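Local coordinates for protein 2-hydroxyhepta-2,4-diene-1, 7-dioateisomerase (Mycobacterium abscessus, PDB 3R6O) that probably catalyses the isomerisation of 2-hydroxyhepta-2,4-diene-1,7-dioate, as a magnesium-binding member of the fumarylacetoacetate hydrolase (FAH) family, at residues Q105-G110 with D278-G283; T137-P142 with C220-W225; E158-V163 with A187-A192. All blocks are in the same frame, centred on the assembly; numbering follows the deposited sequence.

Overall arrangement
All three contacts lie in the fumarylacetoacetate hydrolase C-terminal family region. Contact 3 carries the magnesium site and sits between the other two, its centre about 8 Å from that of contact 1 and about 9 Å from that of contact 2. Contacts 1 and 3 share one mixed sheet, where strand 279-281 runs beside strand 155-165. A probable hydrogen bond, Thr282 OG1 to Ile161 O at 2.6 Å, joins them. Another, Asn188 N to Pro221 O at 3.1 Å, joins contacts 3 and 2. Contacts 1 and 2 meet by apolar packing, with Ile279 CD1 3.9 Å from Ile139 CD1. The side chain of Ala108 comes within about 4 Å of the magnesium ion.

Contact 1. Residues Q105-G110 with D278-G283; sequences QVIALG and DIILTG
Gln105 and Asp278 clasp each other at the start of two parallel strands. Gln105 CG sits between its own backbone N and carbonyl carbon (chi1 66°). From there the extended chain crosses the carboxylate at a slant. NE2 then gives a nearly straight bond of 2.8 Å to Asp278 OD2. The donor comes from above the carboxylate plane, which stands 72° to the amide. Arg275 N also bonds to Asp278 OD2. NE2 also reaches Ala273 O, and OE1 bonds to Ser135 of the second subunit.

Strands 106-110 and 279-281 follow as a regular parallel pair in the large mixed sheet. Ile107 uses both its N and its O toward strand 279-281, N to Ile279 O at 2.9 Å and O to Leu281 N at 2.8 Å. Leu281 points to the same face as Val106 and Ala108. Its CD1 lies 4.1 Å from Val106 CG1. Leu109 closes the ladder, N to Leu281 O at 2.9 Å. Its CD1 meets Ile280 CG2, and helix 261-269 packs on the same side chain. Leu109 O has no hydrogen-bond partner. The contact is thus polar at its start and apolar along the strands, and the Gln105 amide ties it to the dimer partner.

Contact 2. Residues T137-P142 with C220-W225; sequences TSISGP and CPTGPW
Ser140 O accepts from Thr222 N at 2.9 Å, the donor standing well above the carbonyl plane. Thr222 OG1 lies 3.0 Å from Ser140 O. It is placed there by a chi1 of 62°, which sets it between the backbone N and carbonyl carbon of Thr222.

One step earlier, Cys220 N bonds to Ser138 O at 2.9 Å. The return bond from Ser140 N to Cys220 O is weak. Ile139 CA adds a C-H...O contact to Cys220 O. Ser138 OG takes no part in this ladder; it bonds to Ser135 O, although it touches Cys220 CB at 3.3 Å. These bonds make a short two-stranded parallel sheet, 139-140 with 220-221, beside the metal-bearing sheet of this FAH-family protein. Pro221 O is bonded to Asn188 N, on strand 181-192 of that larger sheet.

On the face of Ile139 and Cys220, Ile139 CD1 touches Cys220 SG at 3.8 Å. It also touches CG2 of the neighbouring Thr222 at 3.7 Å. The loops of Ala98, Pro99 and Pro103 cover this cluster. Past the strands, Gly141 N turns to Asp144 OD2. Pro142 N has no hydrogen to give, so its approach to Thr222 O is mere packing. The Pro142 ring then leans obliquely on Pro224, with CB 3.7 Å from Pro224 CA. A cis peptide precedes Pro224.

Contact 3. Residues E158-V163 with A187-A192; sequences EIEIAV and ANDITA. With MG (magnesium ion), chain B.
Glu158 meets Asn188 and Asp189 in the tight part of this contact. Its backbone N gives a nearly straight bond of 2.8 Å to Asn188 OD1. The carbonyl end is held too, since Asp189 N bonds to Glu158 O. Asn188 CG is anti to its backbone N (chi1 -154°), which swings the amide back over the Glu158 backbone. Glu158 OE1 comes to 2.6 Å from Asp189 O. Next along, Glu160 and Ala187 form a hydrogen-bonded pair through both backbones.

The carboxylates of Glu158 and Asp189 lie side by side and point the same way, their planes 60° apart. Glu158 OE1 is only 3.1 Å from Asp189 OD2. Cationic side chains around them probably offset the charge. Salt bridges run from Lys214 to Asp189 OD2, Lys134 to Asp189 OD1 and Arg193 to Glu158 OE2.

The two segments are antiparallel neighbours, strands 155-165 and 181-192, in the mixed sheet that bears the acidic metal site of the FAH family. Glu160 OE2 binds the magnesium ion at 2.3 Å and Asp189 OD2 at 2.6 Å. The two side chains cross at the metal with their carboxylate planes 66° apart. Gly283 N bonds to Glu160 OE1, which probably steadies the turn of that carboxylate. Glu158 is not a ligand of this ion here, as its nearer oxygen, OE1, stays 3.2 Å from magnesium, although it has been seen as a magnesium ligand in this protein.

Packing is sparser at the two ends, though still buried. At one, the side chains meet just by methyl groups, Ala162 CB lying 4.1 Å from Ala187 CB. At the other, Thr191 OG1 comes no closer than 3.4 Å to Glu158 OE1; it bonds to Asp189 O and to Lys214.

Contact 1. Residues Q105-G110 with D278-G283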
loop_
_atom_site.group_PDB
_atom_site.type_symbol
_atom_site.label_atom_id
_atom_site.label_comp_id
_atom_site.label_asym_id
_atom_site.label_seq_id
_atom_site.Cartn_x
_atom_site.Cartn_y
_atom_site.Cartn_z
ATOM N N GLN A 105 1.898 -4.139 -2.414
ATOM C CA GLN A 105 0.645 -3.447 -2.235
ATOM C C GLN A 105 -0.483 -4.430 -2.396
ATOM O O GLN A 105 -0.332 -5.443 -3.099
ATOM C CB GLN A 105 0.461 -2.277 -3.203
ATOM C CG GLN A 105 0.329 -2.660 -4.677
ATOM C CD GLN A 105 0.515 -1.504 -5.634
ATOM O OE1 GLN A 105 0.060 -0.370 -5.358
ATOM N NE2 GLN A 105 1.157 -1.781 -6.790
ATOM N N VAL A 106 -1.600 -4.112 -1.745
ATOM C CA VAL A 106 -2.791 -4.943 -1.831
ATOM C C VAL A 106 -3.966 -4.118 -2.319
ATOM O O VAL A 106 -4.424 -3.194 -1.633
ATOM C CB VAL A 106 -3.115 -5.578 -0.484
ATOM C CG1 VAL A 106 -4.350 -6.528 -0.614
ATOM C CG2 VAL A 106 -1.822 -6.303 0.037
ATOM N N ILE A 107 -4.371 -4.422 -3.542
ATOM C CA ILE A 107 -5.471 -3.752 -4.210
ATOM C C ILE A 107 -6.714 -4.600 -4.032
ATOM O O ILE A 107 -6.648 -5.824 -4.133
ATOM C CB ILE A 107 -5.208 -3.591 -5.717
ATOM C CG1 ILE A 107 -3.885 -2.870 -5.969
ATOM C CG2 ILE A 107 -6.413 -2.848 -6.413
ATOM C CD1 ILE A 107 -3.703 -1.648 -5.216
ATOM N N ALA A 108 -7.841 -3.968 -3.738
ATOM C CA ALA A 108 -9.137 -4.670 -3.643
ATOM C C ALA A 108 -10.177 -3.950 -4.496
ATOM O O ALA A 108 -10.282 -2.693 -4.452
ATOM C CB ALA A 108 -9.642 -4.735 -2.151
ATOM N N LEU A 109 -10.981 -4.730 -5.213
ATOM C CA LEU A 109 -12.040 -4.169 -6.032
ATOM C C LEU A 109 -13.397 -4.238 -5.330
ATOM O O LEU A 109 -13.812 -5.302 -4.848
ATOM C CB LEU A 109 -12.080 -4.895 -7.367
ATOM C CG LEU A 109 -11.532 -4.208 -8.582
ATOM C CD1 LEU A 109 -10.006 -3.912 -8.440
ATOM C CD2 LEU A 109 -11.911 -5.155 -9.811
ATOM N N GLY A 110 -14.071 -3.095 -5.269
ATOM C CA GLY A 110 -15.487 -3.032 -4.928
ATOM C C GLY A 110 -16.377 -3.060 -6.141
ATOM O O GLY A 110 -15.990 -2.609 -7.211
ATOM N N ASP A 278 2.680 -8.235 -5.790
ATOM C CA ASP A 278 1.459 -7.470 -5.550
ATOM C C ASP A 278 0.261 -8.415 -5.640
ATOM O O ASP A 278 0.289 -9.427 -6.363
ATOM C CB ASP A 278 1.272 -6.336 -6.549
ATOM C CG ASP A 278 2.216 -5.169 -6.334
ATOM O OD1 ASP A 278 2.937 -5.081 -5.320
ATOM O OD2 ASP A 278 2.212 -4.301 -7.208
ATOM N N ILE A 279 -0.767 -8.101 -4.863
ATOM C CA ILE A 279 -1.999 -8.899 -4.794
ATOM C C ILE A 279 -3.173 -8.030 -5.201
ATOM O O ILE A 279 -3.282 -6.881 -4.737
ATOM C CB ILE A 279 -2.265 -9.356 -3.347
ATOM C CG1 ILE A 279 -1.172 -10.351 -2.906
ATOM C CG2 ILE A 279 -3.657 -10.017 -3.157
ATOM C CD1 ILE A 279 -1.338 -10.711 -1.452
ATOM N N ILE A 280 -4.044 -8.572 -6.055
ATOM C CA ILE A 280 -5.338 -7.929 -6.363
ATOM C C ILE A 280 -6.503 -8.841 -5.943
ATOM O O ILE A 280 -6.618 -9.957 -6.453
ATOM C CB ILE A 280 -5.467 -7.553 -7.878
ATOM C CG1 ILE A 280 -4.286 -6.681 -8.360
ATOM C CG2 ILE A 280 -6.746 -6.751 -8.110
ATOM C CD1 ILE A 280 -4.200 -6.594 -9.946
ATOM N N LEU A 281 -7.349 -8.372 -5.019
ATOM C CA LEU A 281 -8.605 -9.026 -4.689
ATOM C C LEU A 281 -9.650 -8.573 -5.718
ATOM O O LEU A 281 -9.867 -7.360 -5.909
ATOM C CB LEU A 281 -9.081 -8.679 -3.271
ATOM C CG LEU A 281 -8.479 -9.464 -2.100
ATOM C CD1 LEU A 281 -7.051 -9.223 -2.083
ATOM C CD2 LEU A 281 -9.187 -9.004 -0.749
ATOM N N THR A 282 -10.287 -9.536 -6.367
ATOM C CA THR A 282 -11.045 -9.231 -7.575
ATOM C C THR A 282 -12.530 -8.990 -7.353
ATOM O O THR A 282 -13.265 -8.905 -8.314
ATOM C CB THR A 282 -10.843 -10.282 -8.662
ATOM O OG1 THR A 282 -11.292 -11.571 -8.206
ATOM C CG2 THR A 282 -9.351 -10.319 -9.071
ATOM N N GLY A 283 -12.969 -8.866 -6.096
ATOM C CA GLY A 283 -14.374 -8.593 -5.820
ATOM C C GLY A 283 -15.082 -9.716 -5.075
ATOM O O GLY A 283 -14.644 -10.833 -5.097
#

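Contact 2. Residues T137-P142 with C220-W225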
loop_
_atom_site.group_PDB
_atom_site.type_symbol
_atom_site.label_atom_id
_atom_site.label_comp_id
_atom_site.label_asym_id
_atom_site.label_seq_id
_atom_site.Cartn_x
_atom_site.Cartn_y
_atom_site.Cartn_z
ATOM N N THR A 137 -0.114 -4.687 5.977
ATOM C CA THR A 137 -0.015 -5.332 7.305
ATOM C C THR A 137 -1.358 -5.911 7.781
ATOM O O THR A 137 -1.462 -6.356 8.924
ATOM C CB THR A 137 0.543 -4.396 8.355
ATOM O OG1 THR A 137 -0.216 -3.187 8.404
ATOM C CG2 THR A 137 2.047 -4.089 8.044
ATOM N N SER A 138 -2.392 -5.812 6.936
ATOM C CA SER A 138 -3.634 -6.527 7.155
ATOM C C SER A 138 -3.527 -8.022 6.786
ATOM O O SER A 138 -4.383 -8.813 7.210
ATOM C CB SER A 138 -4.809 -5.909 6.398
ATOM O OG SER A 138 -4.682 -5.995 4.982
ATOM N N ILE A 139 -2.513 -8.369 5.972
ATOM C CA ILE A 139 -2.359 -9.710 5.423
ATOM C C ILE A 139 -2.258 -10.700 6.563
ATOM O O ILE A 139 -1.631 -10.418 7.611
ATOM C CB ILE A 139 -1.090 -9.841 4.530
ATOM C CG1 ILE A 139 -1.320 -9.172 3.178
ATOM C CG2 ILE A 139 -0.599 -11.347 4.406
ATOM C CD1 ILE A 139 -2.318 -9.898 2.219
ATOM N N SER A 140 -2.890 -11.838 6.338
ATOM C CA SER A 140 -3.107 -12.840 7.345
ATOM C C SER A 140 -3.249 -14.198 6.704
ATOM O O SER A 140 -3.468 -14.319 5.490
ATOM C CB SER A 140 -4.402 -12.547 8.101
ATOM O OG SER A 140 -4.227 -12.989 9.406
ATOM N N GLY A 141 -3.178 -15.222 7.537
ATOM C CA GLY A 141 -3.144 -16.598 7.057
ATOM C C GLY A 141 -4.495 -17.274 6.989
ATOM O O GLY A 141 -5.483 -16.752 7.487
ATOM N N PRO A 142 -4.540 -18.483 6.432
ATOM C CA PRO A 142 -5.810 -19.180 6.179
ATOM C C PRO A 142 -6.508 -19.800 7.370
ATOM O O PRO A 142 -7.623 -20.309 7.212
ATOM C CB PRO A 142 -5.378 -20.306 5.244
ATOM C CG PRO A 142 -4.001 -20.587 5.688
ATOM C CD PRO A 142 -3.411 -19.241 5.869
ATOM N N CYS A 220 -7.049 -8.980 6.002
ATOM C CA CYS A 220 -6.843 -9.605 4.675
ATOM C C CYS A 220 -6.334 -11.040 4.767
ATOM O O CYS A 220 -5.194 -11.351 4.370
ATOM C CB CYS A 220 -5.922 -8.773 3.785
ATOM S SG CYS A 220 -6.085 -9.190 2.011
ATOM N N PRO A 221 -7.157 -11.940 5.318
ATOM C CA PRO A 221 -6.856 -13.354 5.235
ATOM C C PRO A 221 -6.588 -13.810 3.795
ATOM O O PRO A 221 -7.268 -13.378 2.877
ATOM C CB PRO A 221 -8.118 -14.023 5.790
ATOM C CG PRO A 221 -8.787 -12.997 6.603
ATOM C CD PRO A 221 -8.444 -11.699 5.972
ATOM N N THR A 222 -5.596 -14.680 3.621
ATOM C CA THR A 222 -5.207 -15.217 2.302
ATOM C C THR A 222 -4.744 -16.673 2.429
ATOM O O THR A 222 -4.318 -17.112 3.515
ATOM C CB THR A 222 -4.013 -14.425 1.694
ATOM O OG1 THR A 222 -2.856 -14.547 2.538
ATOM C CG2 THR A 222 -4.349 -12.961 1.512
ATOM N N GLY A 223 -4.803 -17.412 1.314
ATOM C CA GLY A 223 -4.390 -18.821 1.298
ATOM C C GLY A 223 -5.579 -19.778 1.340
ATOM O O GLY A 223 -6.742 -19.360 1.279
ATOM N N PRO A 224 -5.306 -21.067 1.519
ATOM C CA PRO A 224 -4.034 -21.620 2.006
ATOM C C PRO A 224 -2.875 -21.742 1.011
ATOM O O PRO A 224 -1.753 -22.053 1.435
ATOM C CB PRO A 224 -4.437 -23.016 2.522
ATOM C CG PRO A 224 -5.669 -23.372 1.762
ATOM C CD PRO A 224 -6.392 -22.054 1.523
ATOM N N TRP A 225 -3.114 -21.540 -0.281
ATOM C CA TRP A 225 -2.012 -21.660 -1.215
ATOM C C TRP A 225 -2.117 -20.768 -2.417
ATOM O O TRP A 225 -3.195 -20.288 -2.766
ATOM C CB TRP A 225 -1.813 -23.142 -1.625
ATOM C CG TRP A 225 -3.013 -23.831 -2.225
ATOM C CD1 TRP A 225 -3.553 -23.598 -3.450
ATOM C CD2 TRP A 225 -3.785 -24.905 -1.650
ATOM N NE1 TRP A 225 -4.632 -24.409 -3.660
ATOM C CE2 TRP A 225 -4.790 -25.235 -2.583
ATOM C CE3 TRP A 225 -3.731 -25.601 -0.436
ATOM C CZ2 TRP A 225 -5.739 -26.231 -2.346
ATOM C CZ3 TRP A 225 -4.655 -26.591 -0.197
ATOM C CH2 TRP A 225 -5.654 -26.907 -1.151
#

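Contact 3. Residues E158-V163 with A187-A192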
loop_
_atom_site.group_PDB
_atom_site.type_symbol
_atom_site.label_atom_id
_atom_site.label_comp_id
_atom_site.label_asym_id
_atom_site.label_seq_id
_atom_site.Cartn_x
_atom_site.Cartn_y
_atom_site.Cartn_z
ATOM N N GLU A 158 -16.079 -10.664 3.162
ATOM C CA GLU A 158 -16.189 -10.570 1.719
ATOM C C GLU A 158 -15.231 -11.572 1.090
ATOM O O GLU A 158 -14.056 -11.250 0.944
ATOM C CB GLU A 158 -15.774 -9.199 1.256
ATOM C CG GLU A 158 -16.530 -8.061 1.869
ATOM C CD GLU A 158 -16.144 -6.727 1.265
ATOM O OE1 GLU A 158 -14.974 -6.410 1.209
ATOM O OE2 GLU A 158 -17.032 -5.974 0.829
ATOM N N ILE A 159 -15.725 -12.745 0.736
ATOM C CA ILE A 159 -14.906 -13.753 0.041
ATOM C C ILE A 159 -14.565 -13.289 -1.367
ATOM O O ILE A 159 -15.408 -12.822 -2.101
ATOM C CB ILE A 159 -15.570 -15.147 0.030
ATOM C CG1 ILE A 159 -14.554 -16.220 -0.391
ATOM C CG2 ILE A 159 -16.892 -15.195 -0.851
ATOM C CD1 ILE A 159 -15.160 -17.686 -0.310
ATOM N N GLU A 160 -13.290 -13.377 -1.716
ATOM C CA GLU A 160 -12.843 -12.943 -3.037
ATOM C C GLU A 160 -11.751 -13.868 -3.541
ATOM O O GLU A 160 -11.027 -14.485 -2.762
ATOM C CB GLU A 160 -12.326 -11.491 -2.955
ATOM C CG GLU A 160 -13.239 -10.575 -2.163
ATOM C CD GLU A 160 -13.113 -9.103 -2.431
ATOM O OE1 GLU A 160 -12.404 -8.652 -3.361
ATOM O OE2 GLU A 160 -13.753 -8.370 -1.673
ATOM N N ILE A 161 -11.618 -13.912 -4.855
ATOM C CA ILE A 161 -10.493 -14.539 -5.470
ATOM C C ILE A 161 -9.420 -13.429 -5.749
ATOM O O ILE A 161 -9.719 -12.377 -6.367
ATOM C CB ILE A 161 -10.899 -15.301 -6.771
ATOM C CG1 ILE A 161 -12.043 -16.311 -6.533
ATOM C CG2 ILE A 161 -9.678 -16.027 -7.366
ATOM C CD1 ILE A 161 -11.843 -17.303 -5.365
ATOM N N ALA A 162 -8.210 -13.673 -5.282
ATOM C CA ALA A 162 -7.063 -12.791 -5.516
ATOM C C ALA A 162 -6.181 -13.332 -6.612
ATOM O O ALA A 162 -5.951 -14.546 -6.697
ATOM C CB ALA A 162 -6.208 -12.622 -4.227
ATOM N N VAL A 163 -5.645 -12.431 -7.420
ATOM C CA VAL A 163 -4.508 -12.778 -8.272
ATOM C C VAL A 163 -3.278 -12.122 -7.686
ATOM O O VAL A 163 -3.323 -11.011 -7.086
ATOM C CB VAL A 163 -4.640 -12.370 -9.756
ATOM C CG1 VAL A 163 -5.712 -13.192 -10.416
ATOM C CG2 VAL A 163 -4.921 -10.901 -9.901
ATOM N N ALA A 187 -9.097 -15.311 -0.758
ATOM C CA ALA A 187 -8.874 -14.179 0.107
ATOM C C ALA A 187 -10.180 -13.703 0.752
ATOM O O ALA A 187 -11.264 -14.115 0.335
ATOM C CB ALA A 187 -8.174 -13.020 -0.643
ATOM N N ASN A 188 -10.058 -12.839 1.755
ATOM C CA ASN A 188 -11.254 -12.089 2.298
ATOM C C ASN A 188 -10.977 -10.591 2.439
ATOM O O ASN A 188 -9.973 -10.203 3.030
ATOM C CB ASN A 188 -11.669 -12.676 3.635
ATOM C CG ASN A 188 -13.167 -12.438 3.936
ATOM O OD1 ASN A 188 -13.586 -11.313 4.135
ATOM N ND2 ASN A 188 -13.963 -13.499 3.884
ATOM N N ASP A 189 -11.824 -9.722 1.874
ATOM C CA ASP A 189 -11.673 -8.295 2.120
ATOM C C ASP A 189 -12.529 -7.929 3.347
ATOM O O ASP A 189 -13.636 -7.437 3.203
ATOM C CB ASP A 189 -12.100 -7.484 0.881
ATOM C CG ASP A 189 -11.883 -6.015 1.052
ATOM O OD1 ASP A 189 -11.327 -5.612 2.099
ATOM O OD2 ASP A 189 -12.271 -5.224 0.176
ATOM N N ILE A 190 -12.021 -8.236 4.542
ATOM C CA ILE A 190 -12.688 -7.896 5.801
ATOM C C ILE A 190 -12.734 -6.383 5.926
ATOM O O ILE A 190 -11.703 -5.709 5.757
ATOM C CB ILE A 190 -11.919 -8.408 7.056
ATOM C CG1 ILE A 190 -11.692 -9.938 7.035
ATOM C CG2 ILE A 190 -12.623 -7.905 8.411
ATOM C CD1 ILE A 190 -12.918 -10.828 7.196
ATOM N N THR A 191 -13.890 -5.882 6.329
ATOM C CA THR A 191 -14.192 -4.451 6.319
ATOM C C THR A 191 -15.050 -4.098 7.547
ATOM O O THR A 191 -16.022 -4.781 7.845
ATOM C CB THR A 191 -14.955 -4.067 5.043
ATOM O OG1 THR A 191 -14.168 -4.417 3.904
ATOM C CG2 THR A 191 -15.225 -2.539 5.006
ATOM N N ALA A 192 -14.644 -3.066 8.270
ATOM C CA ALA A 192 -15.350 -2.556 9.418
ATOM C C ALA A 192 -16.192 -1.422 8.853
ATOM O O ALA A 192 -15.680 -0.335 8.612
ATOM C CB ALA A 192 -14.360 -2.035 10.466
HETATM MG MG MG B . -13.860 -6.033 -1.756
#